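Local atomic coordinates of lectin-like protein (PDB entry 5ZBT), a protein that probably serves as an ERGIC-53-like membrane lectin with possible mannose-binding activity, represented here by its legume lectin-like domain. Residues N38-N42 and Y43-G47; F125-F128 and E129-I133. All coordinates share one frame; numbering follows the deposited sequence.

Contact 1 of 2, residues N38-N42 and Y43-G47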
ATOM      1  N   ASN A  38      17.546  -8.264  -1.094  1.00 26.01           N
ATOM      2  CA  ASN A  38      16.386  -8.445  -1.961  1.00 30.80           C
ATOM      3  C   ASN A  38      15.505  -7.201  -1.982  1.00 28.42           C
ATOM      4  O   ASN A  38      14.956  -6.844  -3.031  1.00 29.05           O
ATOM      5  CB  ASN A  38      15.561  -9.658  -1.525  1.00 28.74           C
ATOM      6  CG  ASN A  38      14.355  -9.881  -2.425  1.00 36.18           C
ATOM      7  OD1 ASN A  38      14.468  -9.868  -3.664  1.00 33.80           O
ATOM      8  ND2 ASN A  38      13.187 -10.063  -1.816  1.00 33.23           N
ATOM      9  N   VAL A  39      15.344  -6.537  -0.829  1.00 27.11           N
ATOM     10  CA  VAL A  39      14.546  -5.314  -0.775  1.00 19.79           C
ATOM     11  C   VAL A  39      15.252  -4.191  -1.525  1.00 20.65           C
ATOM     12  O   VAL A  39      14.661  -3.529  -2.388  1.00 18.66           O
ATOM     13  CB  VAL A  39      14.258  -4.921   0.687  1.00 19.23           C
ATOM     14  CG1 VAL A  39      13.466  -3.635   0.741  1.00 20.69           C
ATOM     15  CG2 VAL A  39      13.505  -6.016   1.405  1.00 16.18           C
ATOM     16  N   VAL A  40      16.542  -3.987  -1.229  1.00 22.35           N
ATOM     17  CA  VAL A  40      17.303  -2.871  -1.790  1.00 21.32           C
ATOM     18  C   VAL A  40      17.392  -2.970  -3.306  1.00 20.30           C
ATOM     19  O   VAL A  40      17.430  -1.948  -4.004  1.00 21.05           O
ATOM     20  CB  VAL A  40      18.714  -2.802  -1.152  1.00 19.77           C
ATOM     21  CG1 VAL A  40      19.618  -1.860  -1.923  1.00 19.14           C
ATOM     22  CG2 VAL A  40      18.633  -2.356   0.309  1.00 23.70           C
ATOM     23  N   ARG A  41      17.432  -4.182  -3.850  1.00 19.28           N
ATOM     24  CA  ARG A  41      17.660  -4.257  -5.287  1.00 27.77           C
ATOM     25  C   ARG A  41      16.410  -3.914  -6.078  1.00 21.46           C
ATOM     26  O   ARG A  41      16.511  -3.588  -7.264  1.00 26.03           O
ATOM     27  CB  ARG A  41      18.205  -5.638  -5.678  1.00 23.46           C
ATOM     28  CG  ARG A  41      17.181  -6.749  -5.752  1.00 27.16           C
ATOM     29  CD  ARG A  41      17.739  -7.926  -6.534  1.00 34.29           C
ATOM     30  NE  ARG A  41      18.631  -8.729  -5.703  1.00 39.39           N
ATOM     31  CZ  ARG A  41      18.283  -9.887  -5.160  1.00 37.36           C
ATOM     32  NH1 ARG A  41      17.061 -10.374  -5.380  1.00 35.45           N
ATOM     33  NH2 ARG A  41      19.150 -10.552  -4.406  1.00 36.45           N
ATOM     34  N   ASN A  42      15.246  -3.928  -5.435  1.00 23.23           N
ATOM     35  CA  ASN A  42      13.987  -3.659  -6.105  1.00 19.62           C
ATOM     36  C   ASN A  42      13.329  -2.340  -5.707  1.00 18.50           C
ATOM     37  O   ASN A  42      12.446  -1.881  -6.438  1.00 22.61           O
ATOM     38  CB  ASN A  42      13.024  -4.830  -5.863  1.00 17.99           C
ATOM     39  CG  ASN A  42      13.444  -6.070  -6.635  1.00 22.51           C
ATOM     40  OD1 ASN A  42      14.036  -5.952  -7.709  1.00 18.60           O
ATOM     41  ND2 ASN A  42      13.158  -7.254  -6.095  1.00 21.63           N
ATOM     42  N   TYR A  43      13.760  -1.686  -4.621  1.00 18.65           N
ATOM     43  CA  TYR A  43      13.044  -0.516  -4.104  1.00 20.06           C
ATOM     44  C   TYR A  43      13.999   0.601  -3.712  1.00 17.46           C
ATOM     45  O   TYR A  43      14.973   0.367  -2.994  1.00 18.98           O
ATOM     46  CB  TYR A  43      12.189  -0.903  -2.887  1.00 15.54           C
ATOM     47  CG  TYR A  43      11.029  -1.816  -3.224  1.00 14.36           C
ATOM     48  CD1 TYR A  43      11.143  -3.198  -3.130  1.00 14.80           C
ATOM     49  CD2 TYR A  43       9.813  -1.290  -3.627  1.00 18.37           C
ATOM     50  CE1 TYR A  43      10.069  -4.029  -3.451  1.00 17.81           C
ATOM     51  CE2 TYR A  43       8.734  -2.108  -3.943  1.00 12.63           C
ATOM     52  CZ  TYR A  43       8.864  -3.462  -3.859  1.00 14.61           C
ATOM     53  OH  TYR A  43       7.774  -4.234  -4.176  1.00 16.44           O
ATOM     54  N   ASP A  44      13.718   1.811  -4.188  1.00 18.05           N
ATOM     55  CA  ASP A  44      14.295   3.027  -3.633  1.00 15.29           C
ATOM     56  C   ASP A  44      13.614   3.367  -2.315  1.00 20.73           C
ATOM     57  O   ASP A  44      12.460   2.999  -2.070  1.00 17.90           O
ATOM     58  CB  ASP A  44      14.115   4.226  -4.566  1.00 19.84           C
ATOM     59  CG  ASP A  44      14.750   4.030  -5.905  1.00 19.29           C
ATOM     60  OD1 ASP A  44      15.893   3.534  -5.948  1.00 25.98           O
ATOM     61  OD2 ASP A  44      14.088   4.374  -6.913  1.00 26.86           O
ATOM     62  N   MET A  45      14.326   4.126  -1.483  1.00 16.96           N
ATOM     63  CA  MET A  45      13.885   4.433  -0.130  1.00 20.02           C
ATOM     64  C   MET A  45      14.086   5.911   0.148  1.00 20.32           C
ATOM     65  O   MET A  45      15.188   6.434  -0.023  1.00 22.94           O
ATOM     66  CB  MET A  45      14.635   3.574   0.896  1.00 17.26           C
ATOM     67  CG  MET A  45      14.180   2.121   0.824  1.00 20.90           C
ATOM     68  SD  MET A  45      15.104   0.983   1.850  1.00 22.07           S
ATOM     69  CE  MET A  45      15.471  -0.323   0.673  1.00 21.56           C
ATOM     70  N   LYS A  46      13.021   6.582   0.574  1.00 23.84           N
ATOM     71  CA  LYS A  46      13.032   8.034   0.734  1.00 23.02           C
ATOM     72  C   LYS A  46      12.253   8.357   2.006  1.00 23.78           C
ATOM     73  O   LYS A  46      11.018   8.313   2.013  1.00 19.16           O
ATOM     74  CB  LYS A  46      12.440   8.710  -0.495  1.00 23.56           C
ATOM     75  CG  LYS A  46      12.239  10.213  -0.370  1.00 33.44           C
ATOM     76  CD  LYS A  46      13.546  10.970  -0.233  1.00 30.45           C
ATOM     77  CE  LYS A  46      13.517  12.233  -1.094  1.00 46.26           C
ATOM     78  NZ  LYS A  46      14.607  13.203  -0.765  1.00 50.36           N
ATOM     79  N   GLY A  47      12.987   8.679   3.077  1.00 20.20           N
ATOM     80  CA  GLY A  47      12.418   8.869   4.389  1.00 13.67           C
ATOM     81  C   GLY A  47      12.984   7.840   5.346  1.00 16.45           C
ATOM     82  O   GLY A  47      13.855   7.039   4.987  1.00 15.47           O
TER
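The apolar part of this turn rests on one methyl group, CE of M45, which reaches back across the bend and lies against one branch from each of two successive valines. It sits 3.8 Å from CG2 of V40 and 3.9 Å from CG1 of V39, the methionine crossing both side chains at about a right angle. M45 runs straight through CG to the sulfur, then bends at its last torsion (chi3 -131°), which brings the methyl within reach of both branches.

The polar part gathers on the carbonyl of V39. Its O accepts the backbone N of N42 at 3.1 Å and, more weakly, the N of Y43 at 3.0 Å, where an N-H...O angle of 126° leaves the second bond far from straight.

The aromatic part surrounds Y43. The same O of V39 lies in the ring plane, at the edge by CD1 (3.6 Å), whereas O of N42 stands over one face, 3.5 Å from CG. CB of N42 lies 3.7 Å from CD1. At the far end of the ring the OH is hydrogen-bonded to the backbone O of L28.

The contacts join the end of a short helix to the start of an outermost strand of the lectin sandwich; the axes of 38-42 and 43-46 run nearly perpendicular, 88° apart. Strand 66-71 is the neighbour in the sheet, and its M69 packs against V39 and Y43. Just beyond that strand, K72 donates to the carbonyl of V40, while D44 forms a salt bridge with K106.

Contact 2 of 2, residues F125-F128 and E129-I133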
ATOM      1  N   PHE A 125      -5.433   3.129  -0.063  1.00 12.72           N
ATOM      2  CA  PHE A 125      -5.111   3.753   1.213  1.00 11.61           C
ATOM      3  C   PHE A 125      -5.835   3.048   2.350  1.00 12.89           C
ATOM      4  O   PHE A 125      -7.013   2.696   2.228  1.00 14.39           O
ATOM      5  CB  PHE A 125      -5.482   5.249   1.215  1.00 11.89           C
ATOM      6  CG  PHE A 125      -4.974   6.008   0.011  1.00 11.34           C
ATOM      7  CD1 PHE A 125      -3.641   5.926  -0.373  1.00 16.20           C
ATOM      8  CD2 PHE A 125      -5.829   6.795  -0.736  1.00 12.62           C
ATOM      9  CE1 PHE A 125      -3.167   6.629  -1.480  1.00 12.89           C
ATOM     10  CE2 PHE A 125      -5.367   7.491  -1.856  1.00 15.00           C
ATOM     11  CZ  PHE A 125      -4.030   7.408  -2.219  1.00 12.62           C
ATOM     12  N   ILE A 126      -5.116   2.843   3.450  1.00 10.50           N
ATOM     13  CA  ILE A 126      -5.695   2.439   4.722  1.00 13.09           C
ATOM     14  C   ILE A 126      -5.545   3.624   5.659  1.00 13.58           C
ATOM     15  O   ILE A 126      -4.419   4.041   5.959  1.00 13.79           O
ATOM     16  CB  ILE A 126      -5.008   1.196   5.308  1.00 11.53           C
ATOM     17  CG1 ILE A 126      -4.946   0.055   4.284  1.00 13.22           C
ATOM     18  CG2 ILE A 126      -5.724   0.753   6.591  1.00  9.20           C
ATOM     19  CD1 ILE A 126      -4.230  -1.211   4.818  1.00  7.92           C
ATOM     20  N   ASN A 127      -6.662   4.185   6.108  1.00 12.64           N
ATOM     21  CA  ASN A 127      -6.631   5.415   6.892  1.00 12.31           C
ATOM     22  C   ASN A 127      -7.165   5.168   8.296  1.00 14.50           C
ATOM     23  O   ASN A 127      -8.277   4.654   8.455  1.00 12.14           O
ATOM     24  CB  ASN A 127      -7.440   6.508   6.211  1.00 13.91           C
ATOM     25  CG  ASN A 127      -7.513   7.750   7.055  1.00 19.92           C
ATOM     26  OD1 ASN A 127      -6.527   8.452   7.194  1.00 23.12           O
ATOM     27  ND2 ASN A 127      -8.667   8.009   7.656  1.00 20.08           N
ATOM     28  N   PHE A 128      -6.359   5.525   9.311  1.00 18.19           N
ATOM     29  CA  PHE A 128      -6.764   5.510  10.719  1.00 16.85           C
ATOM     30  C   PHE A 128      -7.061   6.901  11.278  1.00 17.47           C
ATOM     31  O   PHE A 128      -7.774   7.006  12.287  1.00 21.40           O
ATOM     32  CB  PHE A 128      -5.670   4.876  11.604  1.00 16.64           C
ATOM     33  CG  PHE A 128      -5.397   3.427  11.315  1.00 13.98           C
ATOM     34  CD1 PHE A 128      -4.524   3.062  10.291  1.00 13.06           C
ATOM     35  CD2 PHE A 128      -5.992   2.431  12.077  1.00 14.15           C
ATOM     36  CE1 PHE A 128      -4.263   1.724  10.023  1.00 16.05           C
ATOM     37  CE2 PHE A 128      -5.736   1.086  11.827  1.00 19.32           C
ATOM     38  CZ  PHE A 128      -4.874   0.723  10.797  1.00 18.16           C
ATOM     39  N   GLU A 129      -6.527   7.955  10.654  1.00 16.92           N
ATOM     40  CA  GLU A 129      -6.659   9.319  11.158  1.00 16.93           C
ATOM     41  C   GLU A 129      -8.111   9.785  11.098  1.00 18.78           C
ATOM     42  O   GLU A 129      -8.737   9.758  10.034  1.00 14.48           O
ATOM     43  CB  GLU A 129      -5.766  10.249  10.340  1.00 22.37           C
ATOM     44  CG  GLU A 129      -5.670  11.680  10.864  1.00 26.66           C
ATOM     45  CD  GLU A 129      -4.526  11.883  11.841  1.00 19.90           C
ATOM     46  OE1 GLU A 129      -4.253  13.041  12.197  1.00 30.88           O
ATOM     47  OE2 GLU A 129      -3.893  10.892  12.258  1.00 21.68           O
ATOM     48  N   ASP A 130      -8.647  10.185  12.251  1.00 16.43           N
ATOM     49  CA  ASP A 130      -9.949  10.825  12.421  1.00 16.18           C
ATOM     50  C   ASP A 130     -11.144   9.892  12.250  1.00 18.95           C
ATOM     51  O   ASP A 130     -12.281  10.374  12.206  1.00 20.15           O
ATOM     52  CB  ASP A 130     -10.130  12.026  11.485  1.00 18.57           C
ATOM     53  CG  ASP A 130      -9.104  13.118  11.717  1.00 24.46           C
ATOM     54  OD1 ASP A 130      -8.574  13.242  12.852  1.00 26.25           O
ATOM     55  OD2 ASP A 130      -8.819  13.855  10.747  1.00 34.43           O
ATOM     56  N   VAL A 131     -10.947   8.580  12.175  1.00 18.44           N
ATOM     57  CA  VAL A 131     -12.075   7.662  12.131  1.00 19.01           C
ATOM     58  C   VAL A 131     -11.915   6.638  13.243  1.00 23.00           C
ATOM     59  O   VAL A 131     -10.806   6.318  13.677  1.00 20.43           O
ATOM     60  CB  VAL A 131     -12.222   6.958  10.766  1.00 17.79           C
ATOM     61  CG1 VAL A 131     -12.925   7.854   9.799  1.00 13.50           C
ATOM     62  CG2 VAL A 131     -10.849   6.523  10.218  1.00 15.37           C
ATOM     63  N   ASP A 132     -13.055   6.112  13.697  1.00 23.42           N
ATOM     64  CA  ASP A 132     -13.030   5.090  14.738  1.00 21.52           C
ATOM     65  C   ASP A 132     -12.521   3.759  14.195  1.00 19.30           C
ATOM     66  O   ASP A 132     -11.638   3.127  14.780  1.00 29.40           O
ATOM     67  CB  ASP A 132     -14.423   4.922  15.339  1.00 18.03           C
ATOM     68  CG  ASP A 132     -14.399   4.124  16.621  1.00 21.25           C
ATOM     69  OD1 ASP A 132     -13.714   4.554  17.572  1.00 33.69           O
ATOM     70  OD2 ASP A 132     -15.040   3.061  16.675  1.00 24.94           O
ATOM     71  N   ILE A 133     -13.090   3.311  13.090  1.00 23.17           N
ATOM     72  CA  ILE A 133     -12.698   2.076  12.415  1.00 18.78           C
ATOM     73  C   ILE A 133     -11.888   2.480  11.193  1.00 19.03           C
ATOM     74  O   ILE A 133     -12.297   3.402  10.473  1.00 17.92           O
ATOM     75  CB  ILE A 133     -13.946   1.267  12.004  1.00 19.38           C
ATOM     76  CG1 ILE A 133     -14.776   0.888  13.235  1.00 26.45           C
ATOM     77  CG2 ILE A 133     -13.585   0.003  11.242  1.00 26.26           C
ATOM     78  CD1 ILE A 133     -13.943   0.456  14.427  1.00 28.38           C
TER
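N127 reaches past its own strand end to grip the turn that follows: its ND2 donates to the backbone O of E129 at 3.0 Å, with an N-H...O angle of 154°. The donor approaches that carbonyl from the side, at a C=O...N angle of 134° and somewhat out of the carbonyl plane. With CG anti to the backbone N (chi1 175°) and beside the carbonyl carbon, the amide extends toward the turn formed by F128 to V131.

Packing is tight around this asparagine. CG2 of V131 comes over from the other limb of the turn and lies 3.6 Å from the backbone O of N127 and 3.7 Å from its ND2. The other polar atom of the amide, OD1, lies 3.7 Å from CB of E129. The turn is of type II, with D130 in the third position on positive phi, a conformation more often met with glycine. F128 directs its ring the other way, into the protein, against I88, C94 and P134; C94 is itself joined to C90 by a disulfide.

The outer side is much looser, and there D130, at the tip of the turn, is exposed at the surface. The carboxylate of E129 leads away from N127 but is not loose, since two backbone N-H groups fix it: that of G96 binds OE2 and that of G216 binds OE1.

The turn thus opens the connection from strand 122-127 to its antiparallel partner 135-142. It is tied to the loop leading into strand 97-103 by backbone bonds of F128 and E129 with G96, and by K93, which donates to the carbonyl of V131.

Overall arrangement
From the N terminus, the chain first makes contact 1, where the short helix 36-42 bends into strand 43-46, an outermost strand of one seven-stranded sheet of the sandwich. It then passes through both sheets before strand 122-127 of that same sheet ends in contact 2, which begins the loop to strand 135-142. The two are in series, neither nesting nor crossing. Three strands, 66-71, 207-213 and 97-103, separate 43-46 from 122-127, and the contacts lie on opposite sides of the chain's centre, about 27 Å between centres and about 15 Å between nearest atoms. Contact 1 thus lies at one sheet edge, whereas contact 2 joins neighbouring loops at strand ends.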